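Local coordinates for protein leucine aminopeptidase 2 (Saccharomyces cerevisiae, PDB 2XPZ) that trims amino acids from the N-terminal end of di- and tripeptides as a zinc aminopeptidase and, in vitro, weakly hydrolyses epoxides such as leukotriene A4, at residues Q128-K133 and Y618-K623; M563-I568 and Y596-S601. All coordinates share one frame; numbering follows the deposited sequence.

Interaction 1. Residues Q128-K133 and Y618-K623; sequences QWLNSK and YHPICK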
loop_
_atom_site.group_PDB
_atom_site.type_symbol
_atom_site.label_atom_id
_atom_site.label_comp_id
_atom_site.label_asym_id
_atom_site.label_seq_id
_atom_site.Cartn_x
_atom_site.Cartn_y
_atom_site.Cartn_z
ATOM N N GLN A 128 -8.905 -11.975 5.819
ATOM C CA GLN A 128 -9.860 -11.067 6.447
ATOM C C GLN A 128 -11.268 -11.479 6.066
ATOM O O GLN A 128 -11.611 -11.518 4.890
ATOM C CB GLN A 128 -9.633 -9.626 5.984
ATOM C CG GLN A 128 -8.268 -9.080 6.256
ATOM C CD GLN A 128 -7.914 -9.207 7.700
ATOM O OE1 GLN A 128 -8.790 -9.224 8.567
ATOM N NE2 GLN A 128 -6.625 -9.309 7.982
ATOM N N TRP A 129 -12.092 -11.785 7.059
ATOM C CA TRP A 129 -13.443 -12.227 6.771
ATOM C C TRP A 129 -14.427 -11.139 7.141
ATOM O O TRP A 129 -14.328 -10.508 8.193
ATOM C CB TRP A 129 -13.772 -13.533 7.495
ATOM C CG TRP A 129 -12.877 -14.652 7.090
ATOM C CD1 TRP A 129 -11.649 -14.939 7.601
ATOM C CD2 TRP A 129 -13.132 -15.635 6.079
ATOM N NE1 TRP A 129 -11.119 -16.035 6.969
ATOM C CE2 TRP A 129 -12.010 -16.482 6.032
ATOM C CE3 TRP A 129 -14.200 -15.881 5.213
ATOM C CZ2 TRP A 129 -11.928 -17.559 5.150
ATOM C CZ3 TRP A 129 -14.111 -16.955 4.339
ATOM C CH2 TRP A 129 -12.986 -17.778 4.315
ATOM N N LEU A 130 -15.370 -10.911 6.242
ATOM C CA LEU A 130 -16.455 -9.979 6.482
ATOM C C LEU A 130 -17.748 -10.755 6.362
ATOM O O LEU A 130 -17.907 -11.536 5.435
ATOM C CB LEU A 130 -16.385 -8.835 5.461
ATOM C CG LEU A 130 -15.038 -8.098 5.532
ATOM C CD1 LEU A 130 -14.970 -7.009 4.504
ATOM C CD2 LEU A 130 -14.829 -7.542 6.932
ATOM N N ASN A 131 -18.657 -10.577 7.312
ATOM C CA ASN A 131 -19.966 -11.218 7.202
ATOM C C ASN A 131 -20.884 -10.422 6.259
ATOM O O ASN A 131 -20.426 -9.544 5.528
ATOM C CB ASN A 131 -20.599 -11.445 8.579
ATOM C CG ASN A 131 -20.820 -10.163 9.325
ATOM O OD1 ASN A 131 -21.208 -9.175 8.727
ATOM N ND2 ASN A 131 -20.535 -10.156 10.633
ATOM N N SER A 132 -22.170 -10.724 6.267
ATOM C CA SER A 132 -23.101 -10.160 5.294
ATOM C C SER A 132 -23.616 -8.755 5.692
ATOM O O SER A 132 -24.189 -8.020 4.868
ATOM C CB SER A 132 -24.273 -11.127 5.146
ATOM O OG SER A 132 -25.160 -10.707 4.148
ATOM N N LYS A 133 -23.409 -8.393 6.956
ATOM C CA LYS A 133 -23.734 -7.072 7.483
ATOM C C LYS A 133 -22.634 -6.079 7.099
ATOM O O LYS A 133 -22.828 -4.859 7.154
ATOM C CB LYS A 133 -23.836 -7.165 9.008
ATOM C CG LYS A 133 -25.232 -6.965 9.596
ATOM C CD LYS A 133 -25.186 -6.803 11.116
ATOM C CE LYS A 133 -24.468 -7.967 11.796
ATOM N NZ LYS A 133 -24.256 -7.738 13.258
ATOM N N TYR A 618 -18.474 -2.351 10.250
ATOM C CA TYR A 618 -17.069 -2.142 9.901
ATOM C C TYR A 618 -16.305 -3.449 9.993
ATOM O O TYR A 618 -16.801 -4.440 10.526
ATOM C CB TYR A 618 -16.408 -1.117 10.828
ATOM C CG TYR A 618 -17.159 0.185 10.937
ATOM C CD1 TYR A 618 -17.272 1.041 9.845
ATOM C CD2 TYR A 618 -17.750 0.565 12.132
ATOM C CE1 TYR A 618 -17.962 2.234 9.941
ATOM C CE2 TYR A 618 -18.442 1.756 12.239
ATOM C CZ TYR A 618 -18.547 2.583 11.143
ATOM O OH TYR A 618 -19.233 3.766 11.263
ATOM N N HIS A 619 -15.091 -3.452 9.468
ATOM C CA HIS A 619 -14.230 -4.606 9.614
ATOM C C HIS A 619 -13.947 -4.777 11.098
ATOM O O HIS A 619 -13.654 -3.803 11.786
ATOM C CB HIS A 619 -12.938 -4.379 8.849
ATOM C CG HIS A 619 -11.980 -5.521 8.927
ATOM N ND1 HIS A 619 -11.245 -5.796 10.075
ATOM C CD2 HIS A 619 -11.620 -6.447 8.023
ATOM C CE1 HIS A 619 -10.490 -6.846 9.855
ATOM N NE2 HIS A 619 -10.689 -7.271 8.619
ATOM N N PRO A 620 -14.045 -6.015 11.601
ATOM C CA PRO A 620 -13.905 -6.283 13.034
ATOM C C PRO A 620 -12.769 -5.493 13.664
ATOM O O PRO A 620 -12.930 -4.957 14.758
ATOM C CB PRO A 620 -13.618 -7.780 13.070
ATOM C CG PRO A 620 -14.375 -8.313 11.902
ATOM C CD PRO A 620 -14.255 -7.256 10.832
ATOM N N ILE A 621 -11.639 -5.407 12.973
ATOM C CA ILE A 621 -10.515 -4.615 13.467
ATOM C C ILE A 621 -10.842 -3.134 13.557
ATOM O O ILE A 621 -10.472 -2.469 14.521
ATOM C CB ILE A 621 -9.269 -4.793 12.598
ATOM C CG1 ILE A 621 -8.558 -6.079 13.006
ATOM C CG2 ILE A 621 -8.336 -3.592 12.754
ATOM C CD1 ILE A 621 -8.513 -6.281 14.513
ATOM N N CYS A 622 -11.527 -2.627 12.538
ATOM C CA CYS A 622 -11.953 -1.240 12.518
ATOM C C CYS A 622 -12.811 -0.947 13.741
ATOM O O CYS A 622 -12.668 0.100 14.366
ATOM C CB CYS A 622 -12.726 -0.943 11.237
ATOM S SG CYS A 622 -12.934 0.809 10.888
ATOM N N LYS A 623 -13.682 -1.891 14.093
ATOM C CA LYS A 623 -14.589 -1.715 15.224
ATOM C C LYS A 623 -13.853 -1.704 16.552
ATOM O O LYS A 623 -14.174 -0.917 17.434
ATOM C CB LYS A 623 -15.678 -2.795 15.247
ATOM C CG LYS A 623 -16.461 -2.857 16.567
ATOM C CD LYS A 623 -17.489 -3.986 16.603
ATOM C CE LYS A 623 -18.100 -4.134 17.991
ATOM N NZ LYS A 623 -19.126 -5.208 18.063
#

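Interaction 2. Residues M563-I568 and Y596-S601; sequences MFKFQI and YRLLNS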
loop_
_atom_site.group_PDB
_atom_site.type_symbol
_atom_site.label_atom_id
_atom_site.label_comp_id
_atom_site.label_asym_id
_atom_site.label_seq_id
_atom_site.Cartn_x
_atom_site.Cartn_y
_atom_site.Cartn_z
ATOM N N MET A 563 -13.055 18.218 5.016
ATOM C CA MET A 563 -14.164 19.138 5.212
ATOM C C MET A 563 -14.772 18.925 6.596
ATOM O O MET A 563 -14.938 19.862 7.361
ATOM C CB MET A 563 -15.218 18.915 4.132
ATOM C CG MET A 563 -16.322 19.955 4.102
ATOM S SD MET A 563 -17.813 19.358 3.277
ATOM C CE MET A 563 -18.230 18.004 4.359
ATOM N N PHE A 564 -15.096 17.685 6.925
ATOM C CA PHE A 564 -15.639 17.385 8.241
ATOM C C PHE A 564 -14.689 17.814 9.343
ATOM O O PHE A 564 -15.119 18.266 10.398
ATOM C CB PHE A 564 -15.977 15.899 8.371
ATOM C CG PHE A 564 -17.284 15.535 7.747
ATOM C CD1 PHE A 564 -18.436 16.201 8.110
ATOM C CD2 PHE A 564 -17.363 14.529 6.799
ATOM C CE1 PHE A 564 -19.637 15.880 7.530
ATOM C CE2 PHE A 564 -18.565 14.197 6.218
ATOM C CZ PHE A 564 -19.702 14.867 6.578
ATOM N N LYS A 565 -13.394 17.676 9.093
ATOM C CA LYS A 565 -12.390 18.122 10.050
ATOM C C LYS A 565 -12.447 19.640 10.240
ATOM O O LYS A 565 -12.384 20.129 11.364
ATOM C CB LYS A 565 -10.986 17.692 9.614
ATOM C CG LYS A 565 -10.005 17.558 10.760
ATOM C CD LYS A 565 -8.574 17.583 10.270
ATOM C CE LYS A 565 -7.616 17.504 11.435
ATOM N NZ LYS A 565 -6.212 17.561 10.964
ATOM N N PHE A 566 -12.569 20.381 9.141
ATOM C CA PHE A 566 -12.652 21.841 9.204
ATOM C C PHE A 566 -13.937 22.260 9.875
ATOM O O PHE A 566 -13.984 23.275 10.555
ATOM C CB PHE A 566 -12.570 22.461 7.807
ATOM C CG PHE A 566 -12.713 23.955 7.795
ATOM C CD1 PHE A 566 -11.759 24.764 8.385
ATOM C CD2 PHE A 566 -13.795 24.555 7.181
ATOM C CE1 PHE A 566 -11.889 26.131 8.371
ATOM C CE2 PHE A 566 -13.924 25.927 7.170
ATOM C CZ PHE A 566 -12.976 26.705 7.759
ATOM N N GLN A 567 -14.979 21.463 9.682
ATOM C CA GLN A 567 -16.259 21.713 10.317
ATOM C C GLN A 567 -16.253 21.341 11.798
ATOM O O GLN A 567 -16.923 21.981 12.596
ATOM C CB GLN A 567 -17.386 21.004 9.563
ATOM C CG GLN A 567 -17.689 21.631 8.205
ATOM C CD GLN A 567 -18.786 20.918 7.437
ATOM O OE1 GLN A 567 -19.279 21.422 6.427
ATOM N NE2 GLN A 567 -19.173 19.745 7.909
ATOM N N ILE A 568 -15.497 20.317 12.178
ATOM C CA ILE A 568 -15.379 19.969 13.596
ATOM C C ILE A 568 -14.473 20.982 14.309
ATOM O O ILE A 568 -14.727 21.374 15.450
ATOM C CB ILE A 568 -14.863 18.526 13.802
ATOM C CG1 ILE A 568 -15.780 17.521 13.104
ATOM C CG2 ILE A 568 -14.764 18.191 15.277
ATOM C CD1 ILE A 568 -17.078 17.283 13.821
ATOM N N TYR A 596 -14.304 9.134 13.857
ATOM C CA TYR A 596 -15.021 8.932 15.116
ATOM C C TYR A 596 -14.388 9.744 16.239
ATOM O O TYR A 596 -15.043 10.031 17.242
ATOM C CB TYR A 596 -15.088 7.451 15.515
ATOM C CG TYR A 596 -16.342 6.739 15.057
ATOM C CD1 TYR A 596 -16.316 5.901 13.956
ATOM C CD2 TYR A 596 -17.546 6.910 15.724
ATOM C CE1 TYR A 596 -17.448 5.250 13.530
ATOM C CE2 TYR A 596 -18.683 6.267 15.303
ATOM C CZ TYR A 596 -18.628 5.436 14.203
ATOM O OH TYR A 596 -19.750 4.786 13.759
ATOM N N ARG A 597 -13.116 10.108 16.076
ATOM C CA ARG A 597 -12.443 10.956 17.057
ATOM C C ARG A 597 -12.955 12.386 16.970
ATOM O O ARG A 597 -13.170 13.036 17.989
ATOM C CB ARG A 597 -10.921 10.922 16.884
ATOM C CG ARG A 597 -10.243 9.745 17.568
ATOM C CD ARG A 597 -8.753 9.974 17.719
ATOM N NE ARG A 597 -8.076 8.792 18.244
ATOM C CZ ARG A 597 -7.470 7.883 17.486
ATOM N NH1 ARG A 597 -7.450 8.019 16.163
ATOM N NH2 ARG A 597 -6.877 6.839 18.053
ATOM N N LEU A 598 -13.149 12.868 15.746
ATOM C CA LEU A 598 -13.693 14.201 15.510
ATOM C C LEU A 598 -15.101 14.352 16.085
ATOM O O LEU A 598 -15.433 15.370 16.697
ATOM C CB LEU A 598 -13.709 14.512 14.010
ATOM C CG LEU A 598 -12.354 14.803 13.360
ATOM C CD1 LEU A 598 -12.537 15.279 11.929
ATOM C CD2 LEU A 598 -11.588 15.837 14.172
ATOM N N LEU A 599 -15.921 13.329 15.881
ATOM C CA LEU A 599 -17.311 13.366 16.301
ATOM C C LEU A 599 -17.454 13.263 17.813
ATOM O O LEU A 599 -18.383 13.824 18.384
ATOM C CB LEU A 599 -18.101 12.245 15.618
ATOM C CG LEU A 599 -19.624 12.255 15.744
ATOM C CD1 LEU A 599 -20.176 13.541 15.163
ATOM C CD2 LEU A 599 -20.224 11.058 15.040
ATOM N N ASN A 600 -16.538 12.549 18.459
ATOM C CA ASN A 600 -16.629 12.299 19.899
ATOM C C ASN A 600 -16.286 13.523 20.737
ATOM O O ASN A 600 -16.941 13.803 21.743
ATOM C CB ASN A 600 -15.727 11.130 20.303
ATOM C CG ASN A 600 -15.723 10.879 21.801
ATOM O OD1 ASN A 600 -16.695 10.368 22.358
ATOM N ND2 ASN A 600 -14.619 11.223 22.456
ATOM N N SER A 601 -15.252 14.245 20.314
ATOM C CA SER A 601 -14.789 15.421 21.035
ATOM C C SER A 601 -15.898 16.447 21.173
ATOM O O SER A 601 -16.142 16.971 22.255
ATOM C CB SER A 601 -13.582 16.046 20.330
ATOM O OG SER A 601 -13.864 16.348 18.973
#

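Interaction 1. Residues Q128-K133 and Y618-K623
The N-cap of helix 620-629, His619, docks on the edge strand 127-130 of a four-stranded antiparallel sheet, joining Gln128 to the start of that helix. His619 NE2 donates to Gln128 OE1 at 2.7 Å. The acceptor lies in the plane of the imidazole, but the N-H reaches the amide from above its carbonyl plane rather than along a lone pair, and the bond is bent, 137° at the hydrogen. The amide and ring planes are turned 52° apart. The bend at chi2 of Gln128 turns its amide toward the imidazole, while Gln128 CB lies at the ring edge, in plane, 3.7 Å from His619 NE2. On its other nitrogen the ring is an acceptor: Ile621 N gives its hydrogen to His619 ND1 at 3.0 Å, the capping bond. With CG swung opposite the backbone N (chi1 180°), one imidazole thus serves strand and helix together, and its rotation is fixed from both nitrogens. Leu130 fills in beside it, its CD2 3.6 Å from His619 CD2 and 4.0 Å from Pro620 CD. Replacing His619 by leucine would probably leave the Gln128 amide oxygen without this donor and the Ile621 N-H without its cap. Gln128 also touches Tyr273 and His619 touches Pro272, both substrate-binding residues, while backbone bonds tie Gln128 to Phe143 of the next strand. His619 is a side-chain N-cap of helix 620-629, in the C-terminal helical domain, set against the N-terminal domain of an M1 aminopeptidase close to the substrate-binding loop.

Interaction 2. Residues M563-I568 and Y596-S601
Leu598 reaches from helix 589-602 to the flank of helix 557-569, and its CB and both methyls find neighbours there. Leu598 CB packs against Ile568, 3.8 Å from CG1 and slightly farther from CG2. From CB the chain turns so that CG stands opposite the carbonyl carbon (chi1 -73°), which carries the two methyls across to the other helix. Leu598 CD1 goes deepest: it rests 3.4 Å from Lys565 CA, with Lys565 CG at 3.6 Å, and also comes near the backbone carbonyl carbon of Phe564. Leu598 CD2 lies between Ile568 CG2 and Lys565 CG, 4.1 Å from each. Leu598 thus lies across Lys565 and Ile568, one turn apart on the facing helix; the axes of segments 563-568 and 596-601 run nearly parallel (19°), 10.1 Å apart at closest approach, within the all-helical C-terminal domain of the leukotriene A4 hydrolase family. Lys565 lends only the carbon part of its chain, crossing the leucine at about a right angle; beyond CG it extends away, and NZ forms a salt bridge with Glu516. Ile568, on the same helix as Lys565, sets its CG2 methyl 3.2 Å from Leu598 O. That same carbonyl oxygen accepts from Ser601 OG at 2.9 Å, the hydroxyl coming from above the carbonyl plane, so this polar atom has a side-chain donor beside a methyl. Farther round, Ile568 also touches Tyr576 of helix 576-582.

In the fold
Interaction 2 is nested within the long chain loop that interaction 1 closes: residues 128-133 come first, then 563-568, 596-601 and finally 618-623. The centres lie 23 Å apart. Interaction 1 joins the N-terminal and C-terminal domains near the substrate-binding residues, whereas interaction 2 packs two helices within the C-terminal domain, away from the annotated sites. Helix 589-602 connects them, since Tyr618 and Cys622 of segment 618-623 pack on it, and Tyr618 OH lies 2.7 Å from Tyr596 OH, a probable hydrogen bond. A continuous run of helix contacts therefore leads from the interdomain junction into the helical domain.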